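Local coordinates for protein agmatine N-acetyltransferase (PDB 7CIW) that transfers the acetyl group of acetyl-CoA to the amine of agmatine, as a GNAT-family enzyme of the arylalkylamine N-acetyltransferase subfamily, at residues K50-S55 with H127-G132; G78-H83 with L161-C166; H29-P32 with L36-G39; F59-V64 with A151-D156. The protein carries 1 engineered substitution. All coordinates share one frame; numbering follows the deposited sequence.

Contact 1: residues K50-S55 with H127-G132; sequences KEFLLS and HVHALG. With G0R (N-(4-carbamimidamidobutyl)ethanamide), chain C; COA (coenzyme A), chain B.
Helix 50-54 passes over strand 127-132 at 112°, the segment axes 9.5 Å apart at their nearest, with Leu53 and His129 the nearest CA pair, 7.1 Å apart. The strand carries a classic beta bulge here: His129 and Ala130 both face Val76 of the neighbouring strand 70-80, and both direct their side chains toward the helix. The aromatic part of the contact is an edge-to-face pair. The edge of Phe52 meets the face of His129, the two planes standing 83° apart, and Phe52 CZ comes within 3.4 Å of His129 CE1. Phe52 reaches this far because its CG stands anti to the backbone N (chi1 167°), which swings the ring toward the strand. His127 CD2 lies over the opposite face of the His129 imidazole, toward its rim, leaving that ring between two aromatic neighbours. Alongside, Leu53 divides its branches: CD2 touches His129 CB at 3.9 Å, and CD1 rests on Ala130 CB at 4.0 Å. An alanine in place of His129 offers no ring face to the edge of Phe52, which would probably be freer to turn beside the gap. Past the bulge, Leu131 turns its backbone to the ligands. Leu131 O accepts a 2.7 Å bond from N4P of coenzyme A, and Leu131 N gives a weak one to O3 of acetylagmatine. The chemistry is thus split, apolar and aromatic packing holding the helix side while backbone polar groups serve acetylagmatine and coenzyme A.

Contact 2: residues G78-H83 with L161-C166; sequences GPKDSH and LVSVDC. With G0R (N-(4-carbamimidamidobutyl)ethanamide), chain C.
The central sheet of the GNAT fold is bridged here across one of its middle strands: Lys80, on strand 70-80, reaches past strand 125-133 to Ser163 on strand 161-166. The CA atoms of Lys80 and Ser163 are 9.8 Å apart, consistent with a strand lying between them. Side chains alone therefore make the contact. From a CG held between the backbone N and the carbonyl carbon (chi1 68°), the lysine chain runs out fully extended and brings NZ to 3.4 Å from Ser163 OG. CE lies almost as near, 3.5 Å from the same Ser163 OG, so the hydroxyl meets the end of the lysine from alongside. Each polar end has a firmer partner outside the two segments: Lys80 NZ forms a salt bridge with Glu111 of helix 99-114, and Ser163 OG is hydrogen-bonded to His127 ND1 on the strand between. Further along, Asp165 OD1 stays 5.9 Å from Lys80 NZ and bonds to Thr211 instead. That end of strand 161-166 enters the acceptor pocket, where Asp165 O takes a weak hydrogen bond from N4 of acetylagmatine and Val164 CG2 packs 3.7 Å from the acetyl methyl, C1. At the far end of the other segment the chain turns toward helix 84-95, and there His83 N gives a 2.9 Å capping bond to Asp81 OD1, meeting the oxygen from above the carboxylate plane.

Contact 3: residues H29-P32 with L36-G39; sequences HYYP and LTAG. With G0R (N-(4-carbamimidamidobutyl)ethanamide), chain C; COA (coenzyme A), chain B.
Van der Waals packing joins the two segments, with Thr37 set against Tyr31. The threonine methyl, CG2, lies 3.6 Å from CD1 of the Tyr31 ring, and Thr37 CB lies 3.3 Å from Tyr31 O. A residue further along in both segments, Ala38 CB touches Pro32 O at 3.7 Å. The rings pack on each other as well: Tyr30 CD2 stands over one face of Tyr31, toward its rim, while Thr37 OG1 lies at the Tyr31 edge, in plane. Apolar contacts continue to the ligands, Leu36 CD1 resting 3.7 Å from C7 of acetylagmatine and Tyr30 CD1 3.7 Å from C6P of coenzyme A. Hydrogen bonds hold the product at both ends. At the acetyl end, Tyr30 OH donates to O3 over 2.7 Å, with the oxygen lying at the edge of the phenol in the ring plane. At the guanidinium end, N12 gives a weak bond to Thr37 OG1 at 3.2 Å; with OG1 anti to the carbonyl carbon (chi1 -42°), CG2 is left to face Tyr31 while the hydroxyl, whose stronger partner is Glu34, reaches the ligand. Tyr31 OH binds Asp49, itself a hydrogen-bond partner of the product. A phenylalanine in place of Tyr30 has no hydroxyl to give O3, and the acetyl group would probably be less firmly fixed. Such a turn between two early helices, lined with aromatic and polar side chains, belongs to the acceptor-binding region of the GNAT fold, here lining the product site beside the pantetheine arm.

Contact 4: residues F59-V64 with A151-D156; sequences FGTCFV and AQRGRD
The guanidinium of Arg153 receives the carbonyl of Phe59 at its edge: NH2 donates to Phe59 O over 2.8 Å, and the N-H points well at the oxygen (158°). Gly60 O approaches obliquely, 2.9 Å from Arg153 NE, and is itself hydrogen-bonded to Gln13. The other flat group of the contact, the Phe63 ring, stands nearly perpendicular to the guanidinium, at 86°, and meets the aliphatic root of the arginine instead, CZ lying 4.0 Å from Arg153 CB. Between the two, Thr61 CG2 touches Arg153 CG at 3.7 Å. The arginine chain bends at chi2 (65°), so its methylenes run over threonine and phenylalanine before the charged end turns to the Phe59 carbonyl. Gly60 has positive phi, and a CB there would strike Arg153 NH2, so the absence of a side chain gives the guanidinium its place. The outward side of the helix has its own polar chain. Arg155 grips Gln152 side-on, NE and NH2 both reaching OE1 from one face of the amide, with NH2 2.9 Å from Gln152 OE1. Gln152 NE2 passes the link on to Asp156 OD1 at 3.1 Å. Ala151 O lies over the centre of one face of the Arg155 guanidinium. Helix 142-156 thus packs against the entry of strand 62-67, which lies between strands 10-13 and 70-80 in the sheet: Phe63 also rests on Leu146, Thr149 and Val150 of the same helix, and Thr61 OG1 bonds to Ala77 O of the adjoining strand.

How the contacts relate
Contacts 1, 2 and 4 reach the same sheet, while contact 3 lies on the helical turn beside it. Contact 1 holds a central position: its centre is about 12 Å from that of contact 2 and about 13 Å from those of contacts 3 and 4. It joins contact 3 directly, Ala130 CB lying 3.5 Å from Tyr30 CZ, and these two share both product and coenzyme A. Contact 2 reaches the product from another strand, its centre about 21 Å from that of contact 3. Contact 4 meets contact 2 where Phe59 CD2 lies 3.4 Å from Pro79 CD, and the side chain of Phe63 lies about 13 Å from either ligand.

Contact 1: residues K50-S55 with H127-G132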
# COMPACT_ATOMS: atom_id res chain seq x y z
N LYS A 50 11.33 4.16 1.71
CA LYS A 50 11.47 3.03 2.62
C LYS A 50 11.14 3.43 4.06
O LYS A 50 10.47 2.69 4.78
CB LYS A 50 12.90 2.49 2.54
CG LYS A 50 13.29 2.06 1.13
CD LYS A 50 14.69 1.44 1.06
CE LYS A 50 15.78 2.49 1.22
NZ LYS A 50 17.15 1.89 1.07
N GLU A 51 11.63 4.60 4.48
CA GLU A 51 11.40 5.04 5.86
C GLU A 51 9.92 5.25 6.13
O GLU A 51 9.44 4.93 7.23
CB GLU A 51 12.19 6.32 6.12
CG GLU A 51 13.68 6.08 6.32
CD GLU A 51 14.44 7.35 6.60
OE1 GLU A 51 13.85 8.29 7.19
OE2 GLU A 51 15.64 7.42 6.23
N PHE A 52 9.18 5.77 5.16
CA PHE A 52 7.75 5.96 5.38
C PHE A 52 7.04 4.63 5.59
O PHE A 52 6.21 4.50 6.50
CB PHE A 52 7.09 6.70 4.23
CG PHE A 52 5.60 6.64 4.30
CD1 PHE A 52 4.93 7.23 5.36
CD2 PHE A 52 4.87 5.90 3.38
CE1 PHE A 52 3.55 7.16 5.47
CE2 PHE A 52 3.48 5.82 3.49
CZ PHE A 52 2.83 6.45 4.54
N LEU A 53 7.33 3.64 4.74
CA LEU A 53 6.72 2.34 4.95
C LEU A 53 7.01 1.83 6.35
O LEU A 53 6.11 1.40 7.08
CB LEU A 53 7.20 1.34 3.89
CG LEU A 53 6.59 1.52 2.51
CD1 LEU A 53 6.84 0.30 1.64
CD2 LEU A 53 5.10 1.82 2.61
N LEU A 54 8.28 1.92 6.78
CA LEU A 54 8.65 1.39 8.08
C LEU A 54 8.07 2.22 9.22
O LEU A 54 7.93 1.71 10.33
CB LEU A 54 10.17 1.30 8.19
CG LEU A 54 10.80 0.26 7.26
CD1 LEU A 54 12.32 0.22 7.48
CD2 LEU A 54 10.17 -1.14 7.44
N SER A 55 7.71 3.48 8.96
CA SER A 55 7.10 4.30 10.00
C SER A 55 5.73 3.77 10.43
O SER A 55 5.19 4.24 11.43
CB SER A 55 6.96 5.75 9.52
OG SER A 55 5.90 5.92 8.60
N HIS A 127 -5.41 2.68 6.18
CA HIS A 127 -4.98 2.67 4.79
C HIS A 127 -3.87 1.65 4.56
O HIS A 127 -2.88 1.64 5.30
CB HIS A 127 -4.49 4.06 4.39
CG HIS A 127 -4.20 4.20 2.93
ND1 HIS A 127 -5.19 4.40 1.99
CD2 HIS A 127 -3.04 4.13 2.24
CE1 HIS A 127 -4.64 4.47 0.79
NE2 HIS A 127 -3.34 4.30 0.91
N VAL A 128 -4.02 0.83 3.53
CA VAL A 128 -3.00 -0.16 3.18
C VAL A 128 -1.99 0.50 2.24
O VAL A 128 -2.32 0.84 1.10
CB VAL A 128 -3.61 -1.41 2.55
CG1 VAL A 128 -2.52 -2.37 2.07
CG2 VAL A 128 -4.55 -2.08 3.56
N HIS A 129 -0.76 0.70 2.73
CA HIS A 129 0.30 1.37 1.99
C HIS A 129 1.11 0.44 1.10
O HIS A 129 1.70 0.91 0.12
CB HIS A 129 1.25 2.10 2.96
CG HIS A 129 0.61 3.25 3.67
ND1 HIS A 129 0.24 4.40 3.02
CD2 HIS A 129 0.26 3.41 4.97
CE1 HIS A 129 -0.30 5.24 3.90
NE2 HIS A 129 -0.32 4.65 5.08
N ALA A 130 1.17 -0.85 1.41
CA ALA A 130 1.96 -1.76 0.58
C ALA A 130 1.47 -3.18 0.78
O ALA A 130 1.09 -3.56 1.89
CB ALA A 130 3.45 -1.66 0.93
N LEU A 131 1.43 -3.94 -0.31
CA LEU A 131 1.07 -5.36 -0.30
C LEU A 131 1.93 -6.07 -1.33
O LEU A 131 1.91 -5.69 -2.50
CB LEU A 131 -0.42 -5.53 -0.63
CG LEU A 131 -0.90 -6.98 -0.59
CD1 LEU A 131 -0.95 -7.48 0.83
CD2 LEU A 131 -2.26 -7.07 -1.26
N GLY A 132 2.66 -7.10 -0.91
CA GLY A 132 3.49 -7.86 -1.84
C GLY A 132 3.57 -9.32 -1.44
O GLY A 132 3.51 -9.66 -0.26
C10 G0R C . 5.71 3.39 -2.39
N12 G0R C . 6.63 3.27 -3.51
C1 G0R C . -1.13 -1.58 -1.56
C2 G0R C . -0.02 -0.97 -2.41
C5 G0R C . 0.81 0.96 -3.82
C6 G0R C . 1.51 2.07 -3.05
C7 G0R C . 2.46 2.89 -3.93
C8 G0R C . 3.96 2.60 -3.75
N4 G0R C . -0.23 0.33 -3.01
N9 G0R C . 4.49 3.09 -2.50
N11 G0R C . 6.18 3.86 -1.11
O3 G0R C . 1.01 -1.54 -2.55
N1A COA B . 1.74 -11.07 -12.19
C2A COA B . 1.07 -12.00 -12.94
N3A COA B . 0.02 -12.70 -12.40
C4A COA B . -0.36 -12.49 -11.13
C5A COA B . 0.31 -11.58 -10.40
C6A COA B . 1.35 -10.87 -10.94
N6A COA B . 2.36 -9.80 -10.55
N7A COA B . -0.24 -11.53 -9.15
C8A COA B . -1.25 -12.41 -9.10
N9A COA B . -1.32 -12.99 -10.31
C1B COA B . -2.08 -13.96 -10.84
C2B COA B . -1.84 -15.22 -9.98
O2B COA B . -0.63 -15.96 -10.40
C3B COA B . -2.99 -15.93 -10.06
O3B COA B . -3.20 -16.61 -11.33
P3B COA B . -2.76 -18.18 -11.63
O7A COA B . -2.83 -19.00 -10.35
O8A COA B . -3.62 -18.76 -12.75
O9A COA B . -1.31 -18.10 -12.11
C4B COA B . -4.15 -14.79 -10.07
O4B COA B . -3.60 -13.69 -10.57
C5B COA B . -4.74 -14.57 -8.70
O5B COA B . -3.66 -14.55 -7.77
P1A COA B . -3.85 -13.83 -6.26
O1A COA B . -5.09 -12.94 -6.16
O2A COA B . -3.81 -14.92 -5.19
O3A COA B . -2.54 -12.85 -6.13
P2A COA B . -1.49 -12.76 -4.88
O4A COA B . -0.68 -14.01 -4.79
O5A COA B . -2.24 -12.42 -3.61
O6A COA B . -0.54 -11.51 -5.39
CBP COA B . -0.05 -9.25 -5.41
CCP COA B . -1.13 -10.28 -5.62
CDP COA B . 0.27 -9.20 -3.88
CEP COA B . -0.54 -7.87 -5.88
CAP COA B . 1.16 -9.65 -6.25
OAP COA B . 0.82 -9.53 -7.61
C9P COA B . 2.41 -8.80 -6.00
O9P COA B . 3.11 -8.94 -5.04
N8P COA B . 2.78 -7.81 -6.99
C7P COA B . 3.99 -6.99 -6.87
C6P COA B . 3.87 -5.77 -5.86
C5P COA B . 2.60 -5.05 -6.20
O5P COA B . 2.37 -4.64 -7.31
N4P COA B . 1.64 -4.87 -5.07
C3P COA B . 0.33 -4.25 -5.20
C2P COA B . 0.40 -2.75 -5.52
S1P COA B . -1.35 -2.29 -5.36

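Contact 2: residues G78-H83 with L161-C166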
# COMPACT_ATOMS: atom_id res chain seq x y z
N GLY A 78 -1.46 1.79 7.80
CA GLY A 78 -1.44 2.76 8.87
C GLY A 78 -2.65 3.67 8.86
O GLY A 78 -3.40 3.73 7.88
N PRO A 79 -2.85 4.41 9.95
CA PRO A 79 -4.05 5.24 10.09
C PRO A 79 -3.97 6.53 9.30
O PRO A 79 -2.89 7.07 9.04
CB PRO A 79 -4.08 5.53 11.59
CG PRO A 79 -2.62 5.64 11.93
CD PRO A 79 -1.94 4.56 11.10
N LYS A 80 -5.15 7.05 8.96
CA LYS A 80 -5.25 8.41 8.43
C LYS A 80 -6.57 9.02 8.87
O LYS A 80 -7.53 8.31 9.20
CB LYS A 80 -5.11 8.44 6.90
CG LYS A 80 -6.25 7.82 6.13
CD LYS A 80 -5.92 7.82 4.62
CE LYS A 80 -7.12 7.34 3.81
NZ LYS A 80 -6.78 7.26 2.35
N ASP A 81 -6.60 10.35 8.90
CA ASP A 81 -7.81 11.08 9.27
C ASP A 81 -8.14 12.12 8.20
O ASP A 81 -7.55 12.11 7.11
CB ASP A 81 -7.64 11.73 10.66
CG ASP A 81 -6.54 12.80 10.69
OD1 ASP A 81 -5.99 13.15 9.62
OD2 ASP A 81 -6.24 13.30 11.80
N SER A 82 -9.07 13.02 8.51
CA SER A 82 -9.52 13.99 7.51
C SER A 82 -8.46 15.03 7.15
O SER A 82 -8.67 15.78 6.19
CB SER A 82 -10.78 14.68 7.99
OG SER A 82 -10.51 15.46 9.14
N HIS A 83 -7.36 15.09 7.90
CA HIS A 83 -6.25 15.97 7.57
C HIS A 83 -5.29 15.35 6.57
O HIS A 83 -4.41 16.05 6.06
CB HIS A 83 -5.50 16.35 8.86
CG HIS A 83 -4.51 17.45 8.69
ND1 HIS A 83 -3.15 17.25 8.78
CD2 HIS A 83 -4.68 18.77 8.43
CE1 HIS A 83 -2.52 18.40 8.58
NE2 HIS A 83 -3.43 19.34 8.37
N LEU A 161 -13.47 1.87 8.30
CA LEU A 161 -13.18 1.83 6.87
C LEU A 161 -11.74 1.39 6.68
O LEU A 161 -10.87 1.74 7.48
CB LEU A 161 -13.40 3.20 6.23
CG LEU A 161 -13.50 3.25 4.70
CD1 LEU A 161 -14.84 2.66 4.24
CD2 LEU A 161 -13.33 4.69 4.20
N VAL A 162 -11.51 0.60 5.63
CA VAL A 162 -10.18 0.29 5.11
C VAL A 162 -10.11 0.85 3.70
O VAL A 162 -11.08 0.74 2.95
CB VAL A 162 -9.89 -1.23 5.09
CG1 VAL A 162 -8.51 -1.53 4.47
CG2 VAL A 162 -9.99 -1.82 6.49
N SER A 163 -8.98 1.46 3.34
CA SER A 163 -8.78 1.96 1.98
C SER A 163 -7.46 1.44 1.43
O SER A 163 -6.54 1.11 2.18
CB SER A 163 -8.80 3.49 1.92
OG SER A 163 -7.82 4.06 2.79
N VAL A 164 -7.36 1.39 0.10
CA VAL A 164 -6.14 0.90 -0.54
C VAL A 164 -6.06 1.44 -1.97
O VAL A 164 -7.07 1.43 -2.69
CB VAL A 164 -6.09 -0.64 -0.49
CG1 VAL A 164 -7.32 -1.27 -1.18
CG2 VAL A 164 -4.79 -1.17 -1.11
N ASP A 165 -4.90 1.97 -2.37
CA ASP A 165 -4.68 2.44 -3.74
C ASP A 165 -4.09 1.29 -4.55
O ASP A 165 -2.89 1.04 -4.49
CB ASP A 165 -3.74 3.64 -3.78
CG ASP A 165 -4.25 4.82 -2.96
OD1 ASP A 165 -5.47 5.05 -2.93
OD2 ASP A 165 -3.40 5.52 -2.36
N CYS A 166 -4.92 0.63 -5.35
CA CYS A 166 -4.45 -0.47 -6.18
C CYS A 166 -3.81 0.11 -7.44
O CYS A 166 -4.46 0.36 -8.46
CB CYS A 166 -5.59 -1.42 -6.50
SG CYS A 166 -6.25 -2.26 -5.04
C10 G0R C . 5.71 3.39 -2.39
N12 G0R C . 6.63 3.27 -3.51
C1 G0R C . -1.13 -1.58 -1.56
C2 G0R C . -0.02 -0.97 -2.41
C5 G0R C . 0.81 0.96 -3.82
C6 G0R C . 1.51 2.07 -3.05
C7 G0R C . 2.46 2.89 -3.93
C8 G0R C . 3.96 2.60 -3.75
N4 G0R C . -0.23 0.33 -3.01
N9 G0R C . 4.49 3.09 -2.50
N11 G0R C . 6.18 3.86 -1.11
O3 G0R C . 1.01 -1.54 -2.55

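Contact 3: residues H29-P32 with L36-G39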
# COMPACT_ATOMS: atom_id res chain seq x y z
N HIS A 29 10.72 -8.28 -3.64
CA HIS A 29 9.52 -8.81 -4.26
C HIS A 29 8.34 -7.85 -4.28
O HIS A 29 7.30 -8.20 -4.85
CB HIS A 29 9.10 -10.12 -3.58
CG HIS A 29 10.11 -11.21 -3.71
ND1 HIS A 29 10.61 -11.60 -4.93
CD2 HIS A 29 10.73 -11.97 -2.78
CE1 HIS A 29 11.49 -12.57 -4.75
NE2 HIS A 29 11.58 -12.82 -3.45
N TYR A 30 8.46 -6.68 -3.67
CA TYR A 30 7.41 -5.67 -3.74
C TYR A 30 7.83 -4.52 -4.64
O TYR A 30 7.23 -4.30 -5.70
CB TYR A 30 7.08 -5.14 -2.34
CG TYR A 30 6.15 -3.95 -2.35
CD1 TYR A 30 4.79 -4.11 -2.65
CD2 TYR A 30 6.62 -2.67 -2.07
CE1 TYR A 30 3.94 -3.02 -2.67
CE2 TYR A 30 5.77 -1.58 -2.09
CZ TYR A 30 4.43 -1.76 -2.39
OH TYR A 30 3.59 -0.68 -2.40
N TYR A 31 8.88 -3.81 -4.26
CA TYR A 31 9.29 -2.62 -4.99
C TYR A 31 9.64 -2.85 -6.46
O TYR A 31 9.29 -1.99 -7.28
CB TYR A 31 10.48 -1.99 -4.27
CG TYR A 31 10.17 -1.12 -3.07
CD1 TYR A 31 9.46 0.07 -3.21
CD2 TYR A 31 10.64 -1.46 -1.81
CE1 TYR A 31 9.22 0.89 -2.11
CE2 TYR A 31 10.41 -0.64 -0.71
CZ TYR A 31 9.71 0.54 -0.87
OH TYR A 31 9.49 1.35 0.21
N PRO A 32 10.33 -3.92 -6.86
CA PRO A 32 10.69 -4.04 -8.29
C PRO A 32 9.50 -4.14 -9.23
O PRO A 32 9.62 -3.74 -10.39
CB PRO A 32 11.55 -5.32 -8.33
CG PRO A 32 12.10 -5.42 -6.94
CD PRO A 32 10.98 -4.97 -6.05
N LEU A 36 4.07 2.10 -9.37
CA LEU A 36 4.66 3.44 -9.22
C LEU A 36 6.18 3.36 -9.10
O LEU A 36 6.89 4.20 -9.67
CB LEU A 36 4.10 4.18 -8.01
CG LEU A 36 2.59 4.29 -7.90
CD1 LEU A 36 2.24 5.28 -6.78
CD2 LEU A 36 2.01 4.72 -9.24
N THR A 37 6.68 2.39 -8.35
CA THR A 37 8.12 2.21 -8.20
C THR A 37 8.76 1.78 -9.51
O THR A 37 9.84 2.27 -9.87
CB THR A 37 8.40 1.20 -7.09
OG1 THR A 37 7.51 1.46 -5.99
CG2 THR A 37 9.84 1.31 -6.59
N ALA A 38 8.12 0.86 -10.24
CA ALA A 38 8.66 0.41 -11.51
C ALA A 38 8.54 1.47 -12.59
O ALA A 38 9.28 1.44 -13.57
CB ALA A 38 7.96 -0.87 -11.97
N GLY A 39 7.62 2.42 -12.41
CA GLY A 39 7.37 3.46 -13.39
C GLY A 39 8.12 4.76 -13.15
O GLY A 39 7.86 5.75 -13.84
C10 G0R C . 5.71 3.39 -2.39
N12 G0R C . 6.63 3.27 -3.51
C1 G0R C . -1.13 -1.58 -1.56
C2 G0R C . -0.02 -0.97 -2.41
C5 G0R C . 0.81 0.96 -3.82
C6 G0R C . 1.51 2.07 -3.05
C7 G0R C . 2.46 2.89 -3.93
C8 G0R C . 3.96 2.60 -3.75
N4 G0R C . -0.23 0.33 -3.01
N9 G0R C . 4.49 3.09 -2.50
N11 G0R C . 6.18 3.86 -1.11
O3 G0R C . 1.01 -1.54 -2.55
N1A COA B . 1.74 -11.07 -12.19
C2A COA B . 1.07 -12.00 -12.94
N3A COA B . 0.02 -12.70 -12.40
C4A COA B . -0.36 -12.49 -11.13
C5A COA B . 0.31 -11.58 -10.40
C6A COA B . 1.35 -10.87 -10.94
N6A COA B . 2.36 -9.80 -10.55
N7A COA B . -0.24 -11.53 -9.15
C8A COA B . -1.25 -12.41 -9.10
N9A COA B . -1.32 -12.99 -10.31
C1B COA B . -2.08 -13.96 -10.84
C2B COA B . -1.84 -15.22 -9.98
O2B COA B . -0.63 -15.96 -10.40
C3B COA B . -2.99 -15.93 -10.06
O3B COA B . -3.20 -16.61 -11.33
P3B COA B . -2.76 -18.18 -11.63
O7A COA B . -2.83 -19.00 -10.35
O8A COA B . -3.62 -18.76 -12.75
O9A COA B . -1.31 -18.10 -12.11
C4B COA B . -4.15 -14.79 -10.07
O4B COA B . -3.60 -13.69 -10.57
C5B COA B . -4.74 -14.57 -8.70
O5B COA B . -3.66 -14.55 -7.77
P1A COA B . -3.85 -13.83 -6.26
O1A COA B . -5.09 -12.94 -6.16
O2A COA B . -3.81 -14.92 -5.19
O3A COA B . -2.54 -12.85 -6.13
P2A COA B . -1.49 -12.76 -4.88
O4A COA B . -0.68 -14.01 -4.79
O5A COA B . -2.24 -12.42 -3.61
O6A COA B . -0.54 -11.51 -5.39
CBP COA B . -0.05 -9.25 -5.41
CCP COA B . -1.13 -10.28 -5.62
CDP COA B . 0.27 -9.20 -3.88
CEP COA B . -0.54 -7.87 -5.88
CAP COA B . 1.16 -9.65 -6.25
OAP COA B . 0.82 -9.53 -7.61
C9P COA B . 2.41 -8.80 -6.00
O9P COA B . 3.11 -8.94 -5.04
N8P COA B . 2.78 -7.81 -6.99
C7P COA B . 3.99 -6.99 -6.87
C6P COA B . 3.87 -5.77 -5.86
C5P COA B . 2.60 -5.05 -6.20
O5P COA B . 2.37 -4.64 -7.31
N4P COA B . 1.64 -4.87 -5.07
C3P COA B . 0.33 -4.25 -5.20
C2P COA B . 0.40 -2.75 -5.52
S1P COA B . -1.35 -2.29 -5.36

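Contact 4: residues F59-V64 with A151-D156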
# COMPACT_ATOMS: atom_id res chain seq x y z
N PHE A 59 2.57 1.06 14.67
CA PHE A 59 1.12 0.99 14.82
C PHE A 59 0.61 -0.42 15.02
O PHE A 59 -0.57 -0.59 15.33
CB PHE A 59 0.43 1.58 13.60
CG PHE A 59 0.71 3.03 13.37
CD1 PHE A 59 0.55 3.95 14.39
CD2 PHE A 59 1.16 3.47 12.13
CE1 PHE A 59 0.81 5.29 14.18
CE2 PHE A 59 1.44 4.81 11.92
CZ PHE A 59 1.26 5.72 12.94
N GLY A 60 1.45 -1.44 14.85
CA GLY A 60 0.95 -2.80 14.96
C GLY A 60 0.05 -3.21 13.82
O GLY A 60 -0.75 -4.13 13.96
N THR A 61 0.17 -2.52 12.69
CA THR A 61 -0.73 -2.72 11.56
C THR A 61 0.03 -3.26 10.35
O THR A 61 -0.47 -3.17 9.22
CB THR A 61 -1.42 -1.40 11.21
OG1 THR A 61 -0.44 -0.35 11.22
CG2 THR A 61 -2.48 -1.09 12.25
N CYS A 62 1.21 -3.81 10.57
CA CYS A 62 2.05 -4.38 9.52
C CYS A 62 2.21 -5.86 9.80
O CYS A 62 2.50 -6.24 10.94
CB CYS A 62 3.40 -3.68 9.50
SG CYS A 62 3.28 -1.96 9.00
N PHE A 63 1.99 -6.70 8.78
CA PHE A 63 1.98 -8.15 8.97
C PHE A 63 2.79 -8.83 7.88
O PHE A 63 2.89 -8.34 6.76
CB PHE A 63 0.55 -8.70 8.98
CG PHE A 63 -0.31 -8.11 10.05
CD1 PHE A 63 -0.37 -8.68 11.31
CD2 PHE A 63 -1.05 -6.96 9.81
CE1 PHE A 63 -1.15 -8.12 12.31
CE2 PHE A 63 -1.84 -6.40 10.79
CZ PHE A 63 -1.88 -6.98 12.05
N VAL A 64 3.38 -9.98 8.24
CA VAL A 64 4.11 -10.80 7.28
C VAL A 64 3.63 -12.24 7.34
O VAL A 64 3.17 -12.72 8.38
CB VAL A 64 5.63 -10.74 7.51
CG1 VAL A 64 6.16 -9.35 7.18
CG2 VAL A 64 5.99 -11.13 8.95
N ALA A 151 -7.93 -6.00 7.94
CA ALA A 151 -9.30 -5.62 8.25
C ALA A 151 -9.66 -5.94 9.70
O ALA A 151 -10.34 -5.15 10.35
CB ALA A 151 -10.28 -6.32 7.31
N GLN A 152 -9.23 -7.10 10.20
CA GLN A 152 -9.55 -7.45 11.59
C GLN A 152 -8.82 -6.53 12.56
O GLN A 152 -9.38 -6.13 13.59
CB GLN A 152 -9.20 -8.91 11.88
CG GLN A 152 -9.60 -9.34 13.29
CD GLN A 152 -11.09 -9.20 13.53
OE1 GLN A 152 -11.89 -9.73 12.76
NE2 GLN A 152 -11.48 -8.50 14.60
N ARG A 153 -7.57 -6.19 12.24
CA ARG A 153 -6.85 -5.24 13.07
C ARG A 153 -7.54 -3.89 13.07
O ARG A 153 -7.61 -3.21 14.10
CB ARG A 153 -5.41 -5.13 12.57
CG ARG A 153 -4.56 -4.05 13.21
CD ARG A 153 -4.33 -4.31 14.68
NE ARG A 153 -3.28 -3.44 15.20
CZ ARG A 153 -3.07 -3.21 16.49
NH1 ARG A 153 -3.84 -3.79 17.39
NH2 ARG A 153 -2.09 -2.39 16.86
N GLY A 154 -8.07 -3.48 11.91
CA GLY A 154 -8.83 -2.25 11.85
C GLY A 154 -10.08 -2.29 12.71
O GLY A 154 -10.39 -1.33 13.40
N ARG A 155 -10.81 -3.41 12.65
CA ARG A 155 -11.98 -3.58 13.51
C ARG A 155 -11.61 -3.43 14.97
O ARG A 155 -12.30 -2.73 15.73
CB ARG A 155 -12.60 -4.96 13.27
CG ARG A 155 -13.45 -5.08 12.02
CD ARG A 155 -14.28 -6.35 12.08
NE ARG A 155 -13.49 -7.49 11.63
CZ ARG A 155 -13.35 -7.85 10.36
NH1 ARG A 155 -13.96 -7.18 9.40
NH2 ARG A 155 -12.60 -8.89 10.06
N ASP A 156 -10.53 -4.10 15.40
CA ASP A 156 -10.09 -4.01 16.79
C ASP A 156 -9.77 -2.57 17.17
O ASP A 156 -10.05 -2.14 18.29
CB ASP A 156 -8.86 -4.88 17.02
CG ASP A 156 -9.15 -6.36 16.97
OD1 ASP A 156 -10.33 -6.76 16.84
OD2 ASP A 156 -8.17 -7.13 17.07